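Local coordinates for putative exported protein (Bacteroides fragilis, PDB 4RAA), which is of unknown function, a putative exported protein whose chain folds into a six-bladed beta-propeller of the YWTD superfamily, at residues A[9-14]-A[216-221]; A[36-41]-A[64-69]; A[140-145]-A[164-169]. All coordinates share one frame; numbering follows the deposited sequence.

Contact 1. Residues A[9-14]-A[216-221]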
loop_
_atom_site.group_PDB
_atom_site.type_symbol
_atom_site.label_atom_id
_atom_site.label_comp_id
_atom_site.label_asym_id
_atom_site.label_seq_id
_atom_site.Cartn_x
_atom_site.Cartn_y
_atom_site.Cartn_z
ATOM N N THR A 9 -29.409 28.405 4.021
ATOM C CA THR A 9 -28.725 29.693 4.362
ATOM C C THR A 9 -28.200 29.662 5.843
ATOM O O THR A 9 -27.642 28.628 6.280
ATOM C CB THR A 9 -29.627 30.922 4.008
ATOM O OG1 THR A 9 -30.322 30.678 2.787
ATOM C CG2 THR A 9 -28.797 32.232 3.859
ATOM N N ILE A 10 -28.415 30.743 6.607
ATOM C CA ILE A 10 -27.834 30.924 7.932
ATOM C C ILE A 10 -28.553 30.111 9.011
ATOM O O ILE A 10 -29.732 29.794 8.865
ATOM C CB ILE A 10 -27.816 32.452 8.313
ATOM C CG1 ILE A 10 -26.759 32.791 9.387
ATOM C CG2 ILE A 10 -29.202 32.977 8.723
ATOM C CD1 ILE A 10 -25.314 32.686 8.926
ATOM N N ILE A 11 -27.804 29.751 10.058
ATOM C CA ILE A 11 -28.323 29.112 11.268
ATOM C C ILE A 11 -27.838 30.043 12.381
ATOM O O ILE A 11 -26.691 29.948 12.816
ATOM C CB ILE A 11 -27.818 27.665 11.423
ATOM C CG1 ILE A 11 -28.380 26.807 10.287
ATOM C CG2 ILE A 11 -28.232 27.076 12.779
ATOM C CD1 ILE A 11 -27.885 25.375 10.263
ATOM N N SER A 12 -28.708 30.960 12.802
ATOM C CA SER A 12 -28.376 31.966 13.811
ATOM C C SER A 12 -28.628 31.415 15.188
ATOM O O SER A 12 -29.724 30.945 15.451
ATOM C CB SER A 12 -29.232 33.221 13.628
ATOM O OG SER A 12 -29.068 33.758 12.330
ATOM N N PHE A 13 -27.615 31.483 16.050
ATOM C CA PHE A 13 -27.707 31.062 17.443
ATOM C C PHE A 13 -27.697 32.302 18.338
ATOM O O PHE A 13 -26.750 33.078 18.293
ATOM C CB PHE A 13 -26.525 30.175 17.815
ATOM C CG PHE A 13 -26.529 28.845 17.138
ATOM C CD1 PHE A 13 -27.360 27.828 17.595
ATOM C CD2 PHE A 13 -25.700 28.589 16.055
ATOM C CE1 PHE A 13 -27.381 26.584 16.976
ATOM C CE2 PHE A 13 -25.708 27.343 15.441
ATOM C CZ PHE A 13 -26.551 26.340 15.898
ATOM N N LYS A 14 -28.742 32.492 19.140
ATOM C CA LYS A 14 -28.803 33.619 20.085
ATOM C C LYS A 14 -28.069 33.106 21.326
ATOM O O LYS A 14 -27.950 31.889 21.491
ATOM C CB LYS A 14 -30.251 34.061 20.352
ATOM C CG LYS A 14 -31.048 34.269 19.063
ATOM C CD LYS A 14 -32.368 35.009 19.234
ATOM C CE LYS A 14 -32.253 36.513 18.998
ATOM N NZ LYS A 14 -31.338 37.204 19.942
ATOM N N PRO A 216 -21.539 24.990 -0.351
ATOM C CA PRO A 216 -21.890 25.154 1.066
ATOM C C PRO A 216 -23.276 24.581 1.358
ATOM O O PRO A 216 -24.155 24.704 0.510
ATOM C CB PRO A 216 -21.858 26.676 1.262
ATOM C CG PRO A 216 -22.169 27.237 -0.084
ATOM C CD PRO A 216 -21.580 26.277 -1.075
ATOM N N ALA A 217 -23.419 23.917 2.507
ATOM C CA ALA A 217 -24.673 23.299 2.971
ATOM C C ALA A 217 -25.283 24.002 4.207
ATOM O O ALA A 217 -26.504 24.045 4.343
ATOM C CB ALA A 217 -24.441 21.826 3.263
ATOM N N HIS A 218 -24.449 24.492 5.121
ATOM C CA HIS A 218 -24.909 25.255 6.301
ATOM C C HIS A 218 -23.891 26.336 6.629
ATOM O O HIS A 218 -22.703 26.122 6.426
ATOM C CB HIS A 218 -25.048 24.374 7.567
ATOM C CG HIS A 218 -25.811 23.099 7.362
ATOM N ND1 HIS A 218 -27.185 23.033 7.412
ATOM C CD2 HIS A 218 -25.385 21.838 7.115
ATOM C CE1 HIS A 218 -27.575 21.789 7.199
ATOM N NE2 HIS A 218 -26.500 21.044 7.017
ATOM N N SER A 219 -24.358 27.489 7.103
ATOM C CA SER A 219 -23.476 28.549 7.621
ATOM C C SER A 219 -24.006 28.976 9.001
ATOM O O SER A 219 -25.219 28.963 9.237
ATOM C CB SER A 219 -23.331 29.729 6.658
ATOM O OG SER A 219 -24.552 30.416 6.479
ATOM N N PHE A 220 -23.095 29.325 9.906
ATOM C CA PHE A 220 -23.458 29.694 11.274
ATOM C C PHE A 220 -23.063 31.115 11.642
ATOM O O PHE A 220 -22.158 31.708 11.064
ATOM C CB PHE A 220 -22.800 28.747 12.274
ATOM C CG PHE A 220 -22.942 27.297 11.921
ATOM C CD1 PHE A 220 -24.161 26.648 12.095
ATOM C CD2 PHE A 220 -21.854 26.568 11.414
ATOM C CE1 PHE A 220 -24.310 25.300 11.773
ATOM C CE2 PHE A 220 -21.995 25.218 11.083
ATOM C CZ PHE A 220 -23.232 24.583 11.266
ATOM N N SER A 221 -23.801 31.651 12.602
ATOM C CA SER A 221 -23.521 32.937 13.223
ATOM C C SER A 221 -23.987 32.771 14.671
ATOM O O SER A 221 -25.007 32.112 14.923
ATOM C CB SER A 221 -24.248 34.091 12.527
ATOM O OG SER A 221 -25.649 33.953 12.649
#
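Ile11 and Phe220 lie side by side and point the same way, one on each of two adjacent parallel strands, a worked example of how a terminal strand joins an existing blade through both backbone and side chains. Ile11 CB sits 3.9 Å from Phe220 CD1. With CG1 anti to the carbonyl carbon (chi1 -65°) and CD1 extended beyond it (chi2 176°), the Ile11 side chain runs on to His218, where CD1 meets ND1 at 3.8 Å, the two side chains crossing obliquely. Phe13 also lies alongside Phe220, pointing the same way, and the same Phe220 CD1 comes to the edge of the Phe13 ring, 3.8 Å from Phe13 CE2. The far end of the imidazole is spoken for by Glu261, which hydrogen-bonds His218 NE2.

The opposite face of the sheet carries Ile10, Ser12, Ser219 and Ser221 and is more polar. Ile10 CG1, anti to the backbone N (chi1 -157°), passes 3.6 Å from Ser221 OG, while its CD1 reaches over to Ser219 OG. The hydroxyls of Ser12 and Ser221 make a weak hydrogen bond, OG to OG 3.4 Å. Between the two faces run the backbone bonds: Ile11 N to Ser219 O at 2.8 Å, Phe13 N to Ser221 O at 2.9 Å, and a weak one from Ser221 N to Ile11 O.

Strand 10-13 is an outermost strand of its sheet within the chain and runs parallel to strand 213-222, whereas the next neighbour, 203-210, is antiparallel. A classic beta bulge sets Ala217 and His218 both opposite Ile206 on that neighbour. Leu266 of strand 265-272 meets His218 and Phe220, Val268 meets Phe13, and Thr288 of strand 287-292 touches Ile11 and Phe13, packing this sheet against the following blade.

Contact 2. Residues A[36-41]-A[64-69]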
loop_
_atom_site.group_PDB
_atom_site.type_symbol
_atom_site.label_atom_id
_atom_site.label_comp_id
_atom_site.label_asym_id
_atom_site.label_seq_id
_atom_site.Cartn_x
_atom_site.Cartn_y
_atom_site.Cartn_z
ATOM N N ASP A 36 -11.038 -6.910 31.328
ATOM C CA ASP A 36 -9.604 -6.588 31.181
ATOM C C ASP A 36 -9.176 -6.434 29.706
ATOM O O ASP A 36 -8.300 -5.621 29.400
ATOM C CB ASP A 36 -8.728 -7.644 31.875
ATOM C CG ASP A 36 -8.808 -7.580 33.416
ATOM O OD1 ASP A 36 -9.764 -7.000 33.976
ATOM O OD2 ASP A 36 -7.897 -8.123 34.070
ATOM N N SER A 37 -9.810 -7.199 28.811
ATOM C CA SER A 37 -9.542 -7.119 27.373
ATOM C C SER A 37 -10.138 -5.880 26.674
ATOM O O SER A 37 -9.747 -5.599 25.544
ATOM C CB SER A 37 -10.002 -8.402 26.649
ATOM O OG SER A 37 -11.374 -8.680 26.863
ATOM N N CYS A 38 -11.044 -5.137 27.329
ATOM C CA CYS A 38 -11.706 -3.981 26.703
ATOM C C CYS A 38 -11.869 -2.761 27.609
ATOM O O CYS A 38 -12.942 -2.147 27.665
ATOM C CB CYS A 38 -13.063 -4.423 26.141
ATOM S SG CYS A 38 -14.307 -4.824 27.389
ATOM N N LEU A 39 -10.792 -2.391 28.296
ATOM C CA LEU A 39 -10.790 -1.182 29.146
ATOM C C LEU A 39 -10.734 0.045 28.221
ATOM O O LEU A 39 -9.954 0.060 27.273
ATOM C CB LEU A 39 -9.622 -1.197 30.132
ATOM C CG LEU A 39 -9.725 -2.266 31.231
ATOM C CD1 LEU A 39 -8.380 -2.539 31.884
ATOM C CD2 LEU A 39 -10.753 -1.896 32.296
ATOM N N VAL A 40 -11.575 1.042 28.491
ATOM C CA VAL A 40 -11.693 2.248 27.677
ATOM C C VAL A 40 -11.471 3.491 28.531
ATOM O O VAL A 40 -12.159 3.661 29.524
ATOM C CB VAL A 40 -13.109 2.341 27.038
ATOM C CG1 VAL A 40 -13.274 3.634 26.231
ATOM C CG2 VAL A 40 -13.388 1.130 26.152
ATOM N N LYS A 41 -10.538 4.360 28.120
ATOM C CA LYS A 41 -10.265 5.655 28.784
ATOM C C LYS A 41 -11.107 6.775 28.175
ATOM O O LYS A 41 -11.682 7.583 28.886
ATOM C CB LYS A 41 -8.769 6.027 28.678
ATOM C CG LYS A 41 -8.424 7.464 29.080
ATOM C CD LYS A 41 -6.929 7.696 29.211
ATOM C CE LYS A 41 -6.644 9.176 29.436
ATOM N NZ LYS A 41 -5.229 9.424 29.825
ATOM N N TYR A 64 -11.914 -0.807 19.314
ATOM C CA TYR A 64 -12.775 -1.877 19.841
ATOM C C TYR A 64 -14.086 -2.058 19.097
ATOM O O TYR A 64 -14.556 -1.133 18.426
ATOM C CB TYR A 64 -13.154 -1.574 21.281
ATOM C CG TYR A 64 -12.023 -1.562 22.254
ATOM C CD1 TYR A 64 -11.249 -2.701 22.459
ATOM C CD2 TYR A 64 -11.780 -0.447 23.055
ATOM C CE1 TYR A 64 -10.217 -2.711 23.392
ATOM C CE2 TYR A 64 -10.762 -0.454 24.007
ATOM C CZ TYR A 64 -9.983 -1.582 24.165
ATOM O OH TYR A 64 -8.979 -1.574 25.097
ATOM N N VAL A 65 -14.667 -3.256 19.236
ATOM C CA VAL A 65 -15.997 -3.568 18.703
ATOM C C VAL A 65 -16.871 -3.978 19.886
ATOM O O VAL A 65 -16.535 -4.901 20.638
ATOM C CB VAL A 65 -16.001 -4.680 17.640
ATOM C CG1 VAL A 65 -17.413 -4.898 17.093
ATOM C CG2 VAL A 65 -15.054 -4.319 16.498
ATOM N N PHE A 66 -17.960 -3.237 20.057
ATOM C CA PHE A 66 -18.978 -3.501 21.046
ATOM C C PHE A 66 -20.287 -3.788 20.317
ATOM O O PHE A 66 -20.451 -3.474 19.132
ATOM C CB PHE A 66 -19.150 -2.315 21.987
ATOM C CG PHE A 66 -18.068 -2.190 23.012
ATOM C CD1 PHE A 66 -16.880 -1.529 22.718
ATOM C CD2 PHE A 66 -18.243 -2.714 24.296
ATOM C CE1 PHE A 66 -15.884 -1.393 23.681
ATOM C CE2 PHE A 66 -17.252 -2.578 25.268
ATOM C CZ PHE A 66 -16.068 -1.919 24.958
ATOM N N ASN A 67 -21.213 -4.372 21.063
ATOM C CA ASN A 67 -22.530 -4.762 20.587
ATOM C C ASN A 67 -23.532 -3.649 20.927
ATOM O O ASN A 67 -23.256 -2.815 21.795
ATOM C CB ASN A 67 -22.881 -6.067 21.314
ATOM C CG ASN A 67 -24.089 -6.776 20.760
ATOM O OD1 ASN A 67 -24.798 -6.295 19.867
ATOM N ND2 ASN A 67 -24.332 -7.952 21.307
ATOM N N LYS A 68 -24.689 -3.648 20.251
ATOM C CA LYS A 68 -25.806 -2.707 20.536
ATOM C C LYS A 68 -26.172 -2.721 22.021
ATOM O O LYS A 68 -26.436 -1.678 22.603
ATOM C CB LYS A 68 -27.072 -3.055 19.725
ATOM C CG LYS A 68 -26.985 -2.825 18.221
ATOM C CD LYS A 68 -27.014 -1.353 17.833
ATOM C CE LYS A 68 -26.910 -1.194 16.321
ATOM N NZ LYS A 68 -27.024 0.216 15.855
ATOM N N SER A 69 -26.155 -3.914 22.613
ATOM C CA SER A 69 -26.435 -4.121 24.033
ATOM C C SER A 69 -25.301 -3.717 25.000
ATOM O O SER A 69 -25.502 -3.778 26.216
ATOM C CB SER A 69 -26.766 -5.595 24.253
ATOM O OG SER A 69 -25.667 -6.385 23.839
#
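Tyr64, on strand 62-67 of a beta-propeller blade, reaches its ring out to the loop 36-41 and illustrates how a long connection without regular secondary structure is fastened to a blade. The single hydrogen bond between the segments runs from Tyr64 OH to Leu39 O at 2.9 Å, with the donor tilted 26° from the carbonyl plane. Around the ring, apolar groups share the space with the carbonyl O of Ser37. Val40 slides past it in the opposite direction, CG2 lying 3.7 Å from Tyr64 CE2, and Cys38 CB stands over one face, offset toward the rim.

Two residues farther along the strand, Phe66 presents CZ to the same pair of loop side chains, 4.1 Å from Cys38 CB and 4.2 Å from Val40 CG2. Cys38 SG, between the backbone N and the carbonyl carbon (chi1 70°), makes an oblique sulfur-aromatic contact with the Phe66 ring, 5.2 Å from its centroid.

Outside this first shell, Phe72 of strand 72-79 touches Ser37 and Cys38, while Leu32 and Ile55 pack on Phe66. The loop backbone is positioned by one amide used at both of its ends: Asn352 ND2 hydrogen-bonds Cys38 O, and Asn352 OD1 accepts from Val40 N.

Contact 3. Residues A[140-145]-A[164-169]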
loop_
_atom_site.group_PDB
_atom_site.type_symbol
_atom_site.label_atom_id
_atom_site.label_comp_id
_atom_site.label_asym_id
_atom_site.label_seq_id
_atom_site.Cartn_x
_atom_site.Cartn_y
_atom_site.Cartn_z
ATOM N N GLY A 140 -16.450 6.581 -4.830
ATOM C CA GLY A 140 -15.360 5.635 -4.530
ATOM C C GLY A 140 -14.032 6.267 -4.161
ATOM O O GLY A 140 -13.187 5.612 -3.544
ATOM N N ASN A 141 -13.843 7.531 -4.542
ATOM C CA ASN A 141 -12.619 8.267 -4.229
ATOM C C ASN A 141 -12.588 8.613 -2.743
ATOM O O ASN A 141 -13.618 8.593 -2.061
ATOM C CB ASN A 141 -12.531 9.554 -5.045
ATOM C CG ASN A 141 -12.521 9.309 -6.540
ATOM O OD1 ASN A 141 -11.973 8.317 -7.024
ATOM N ND2 ASN A 141 -13.130 10.220 -7.285
ATOM N N LEU A 142 -11.410 8.991 -2.267
ATOM C CA LEU A 142 -11.164 9.216 -0.847
ATOM C C LEU A 142 -10.950 10.693 -0.549
ATOM O O LEU A 142 -10.214 11.353 -1.279
ATOM C CB LEU A 142 -9.917 8.416 -0.446
ATOM C CG LEU A 142 -9.910 6.930 -0.859
ATOM C CD1 LEU A 142 -8.526 6.323 -0.671
ATOM C CD2 LEU A 142 -10.980 6.136 -0.116
ATOM N N LEU A 143 -11.609 11.204 0.500
ATOM C CA LEU A 143 -11.417 12.587 0.970
ATOM C C LEU A 143 -10.552 12.508 2.212
ATOM O O LEU A 143 -10.929 11.836 3.165
ATOM C CB LEU A 143 -12.740 13.276 1.322
ATOM C CG LEU A 143 -12.669 14.724 1.852
ATOM C CD1 LEU A 143 -12.067 15.672 0.821
ATOM C CD2 LEU A 143 -14.044 15.221 2.272
ATOM N N TRP A 144 -9.399 13.179 2.175
ATOM C CA TRP A 144 -8.450 13.270 3.292
ATOM C C TRP A 144 -8.290 14.742 3.672
ATOM O O TRP A 144 -8.498 15.623 2.822
ATOM C CB TRP A 144 -7.053 12.813 2.872
ATOM C CG TRP A 144 -6.911 11.481 2.261
ATOM C CD1 TRP A 144 -7.210 11.126 0.972
ATOM C CD2 TRP A 144 -6.312 10.341 2.863
ATOM N NE1 TRP A 144 -6.877 9.814 0.754
ATOM C CE2 TRP A 144 -6.321 9.306 1.896
ATOM C CE3 TRP A 144 -5.781 10.081 4.137
ATOM C CZ2 TRP A 144 -5.823 8.032 2.160
ATOM C CZ3 TRP A 144 -5.287 8.811 4.409
ATOM C CH2 TRP A 144 -5.308 7.794 3.413
ATOM N N ASN A 145 -7.891 14.998 4.921
ATOM C CA ASN A 145 -7.572 16.354 5.360
ATOM C C ASN A 145 -6.067 16.537 5.164
ATOM O O ASN A 145 -5.330 15.552 5.156
ATOM C CB ASN A 145 -8.036 16.633 6.811
ATOM C CG ASN A 145 -7.133 16.011 7.884
ATOM O OD1 ASN A 145 -6.789 14.829 7.834
ATOM N ND2 ASN A 145 -6.783 16.803 8.881
ATOM N N SER A 164 -8.443 5.553 -5.360
ATOM C CA SER A 164 -8.214 4.290 -4.629
ATOM C C SER A 164 -6.744 4.117 -4.171
ATOM O O SER A 164 -6.453 3.843 -3.018
ATOM C CB SER A 164 -8.614 3.142 -5.592
ATOM O OG SER A 164 -8.258 1.846 -5.162
ATOM N N LEU A 165 -5.838 4.373 -5.108
ATOM C CA LEU A 165 -4.394 4.153 -4.959
ATOM C C LEU A 165 -3.619 5.284 -4.233
ATOM O O LEU A 165 -2.423 5.122 -3.982
ATOM C CB LEU A 165 -3.834 3.883 -6.389
ATOM C CG LEU A 165 -2.529 3.162 -6.711
ATOM C CD1 LEU A 165 -2.487 1.782 -6.086
ATOM C CD2 LEU A 165 -2.374 3.032 -8.222
ATOM N N PHE A 166 -4.302 6.381 -3.878
ATOM C CA PHE A 166 -3.758 7.587 -3.171
ATOM C C PHE A 166 -3.132 8.691 -4.070
ATOM O O PHE A 166 -2.570 9.666 -3.542
ATOM C CB PHE A 166 -2.778 7.311 -1.992
ATOM C CG PHE A 166 -3.243 6.311 -0.952
ATOM C CD1 PHE A 166 -4.599 5.990 -0.730
ATOM C CD2 PHE A 166 -2.281 5.785 -0.061
ATOM C CE1 PHE A 166 -4.951 5.087 0.280
ATOM C CE2 PHE A 166 -2.641 4.908 0.961
ATOM C CZ PHE A 166 -3.974 4.559 1.131
ATOM N N ASP A 167 -3.216 8.558 -5.395
ATOM C CA ASP A 167 -2.752 9.623 -6.303
ATOM C C ASP A 167 -3.770 10.770 -6.199
ATOM O O ASP A 167 -4.978 10.525 -6.206
ATOM C CB ASP A 167 -2.629 9.126 -7.749
ATOM C CG ASP A 167 -1.548 8.059 -7.924
ATOM O OD1 ASP A 167 -0.580 8.012 -7.127
ATOM O OD2 ASP A 167 -1.664 7.271 -8.885
ATOM N N ILE A 168 -3.272 12.005 -6.096
ATOM C CA ILE A 168 -4.115 13.193 -5.884
ATOM C C ILE A 168 -4.924 13.525 -7.128
ATOM O O ILE A 168 -4.338 13.696 -8.195
ATOM C CB ILE A 168 -3.268 14.435 -5.450
ATOM C CG1 ILE A 168 -2.598 14.170 -4.087
ATOM C CG2 ILE A 168 -4.125 15.713 -5.391
ATOM C CD1 ILE A 168 -1.541 15.176 -3.670
ATOM N N ILE A 169 -6.253 13.623 -6.980
ATOM C CA ILE A 169 -7.163 14.001 -8.083
ATOM C C ILE A 169 -7.336 15.520 -8.068
ATOM O O ILE A 169 -7.095 16.166 -9.089
ATOM C CB ILE A 169 -8.533 13.283 -8.014
ATOM C CG1 ILE A 169 -8.326 11.768 -8.169
ATOM C CG2 ILE A 169 -9.476 13.799 -9.114
ATOM C CD1 ILE A 169 -9.569 10.926 -7.947
#
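Trp144 and Phe166 form a T-shaped (edge-to-face) aromatic pair within one antiparallel propeller blade, joining strand 142-145 to the turn that leads into strand 168-174, across the intervening strand 157-162. The edge of the indole points at the face of the Phe166 ring, with planes at 85° and Trp144 CZ2 3.6 Å from Phe166 CE1. Leu142 supplies a second wall: its CD1 comes to the edge of the same phenyl ring, 3.9 Å from CE1. Phe166 itself has left-handed backbone angles (phi 87°), as its place in a tight turn between strands would suggest.

Past the turn, at the start of strand 168-174, Ile169 crosses Asn141 at about a right angle and sets CD1 against the amide, 3.6 Å from Asn141 CG. The amide nitrogen of Asn141 is engaged by Thr211 OG1.

Thr162 OG1 hydrogen-bonds Trp144 NE1, which helps fix the turn of the indole, and Phe129 adds another edge-to-face contact. Arg125 makes a cation-pi contact with Phe166, and Arg126 of the second subunit packs against Phe166 while forming a salt bridge with Asp167. No hydrogen bond links the two segments, so their cohesion rests on the aromatic pair and on van der Waals packing, while the positive charge of Arg125 would probably interact favourably with the Phe166 ring.

How the contacts relate
The three contacts occupy three different sheets of the propeller and do not touch. Contact 1 joins residues more than 200 positions apart, and the loop it closes contains the other two, in series: contact 2 closes before contact 3 opens. Centres of contacts 1 and 2 lie 37 Å apart, on opposite sides of the chain's centre; contact 3 is 29 Å from contact 1 and 31 Å from contact 2. Contacts 2 and 3 are local to an early and a middle blade, whereas contact 1 returns the N-terminus to a later one. Ring closure comes separately, where strand 25-31 pairs with the C-terminal strand 354-360, so both ends of the chain are tied into blades.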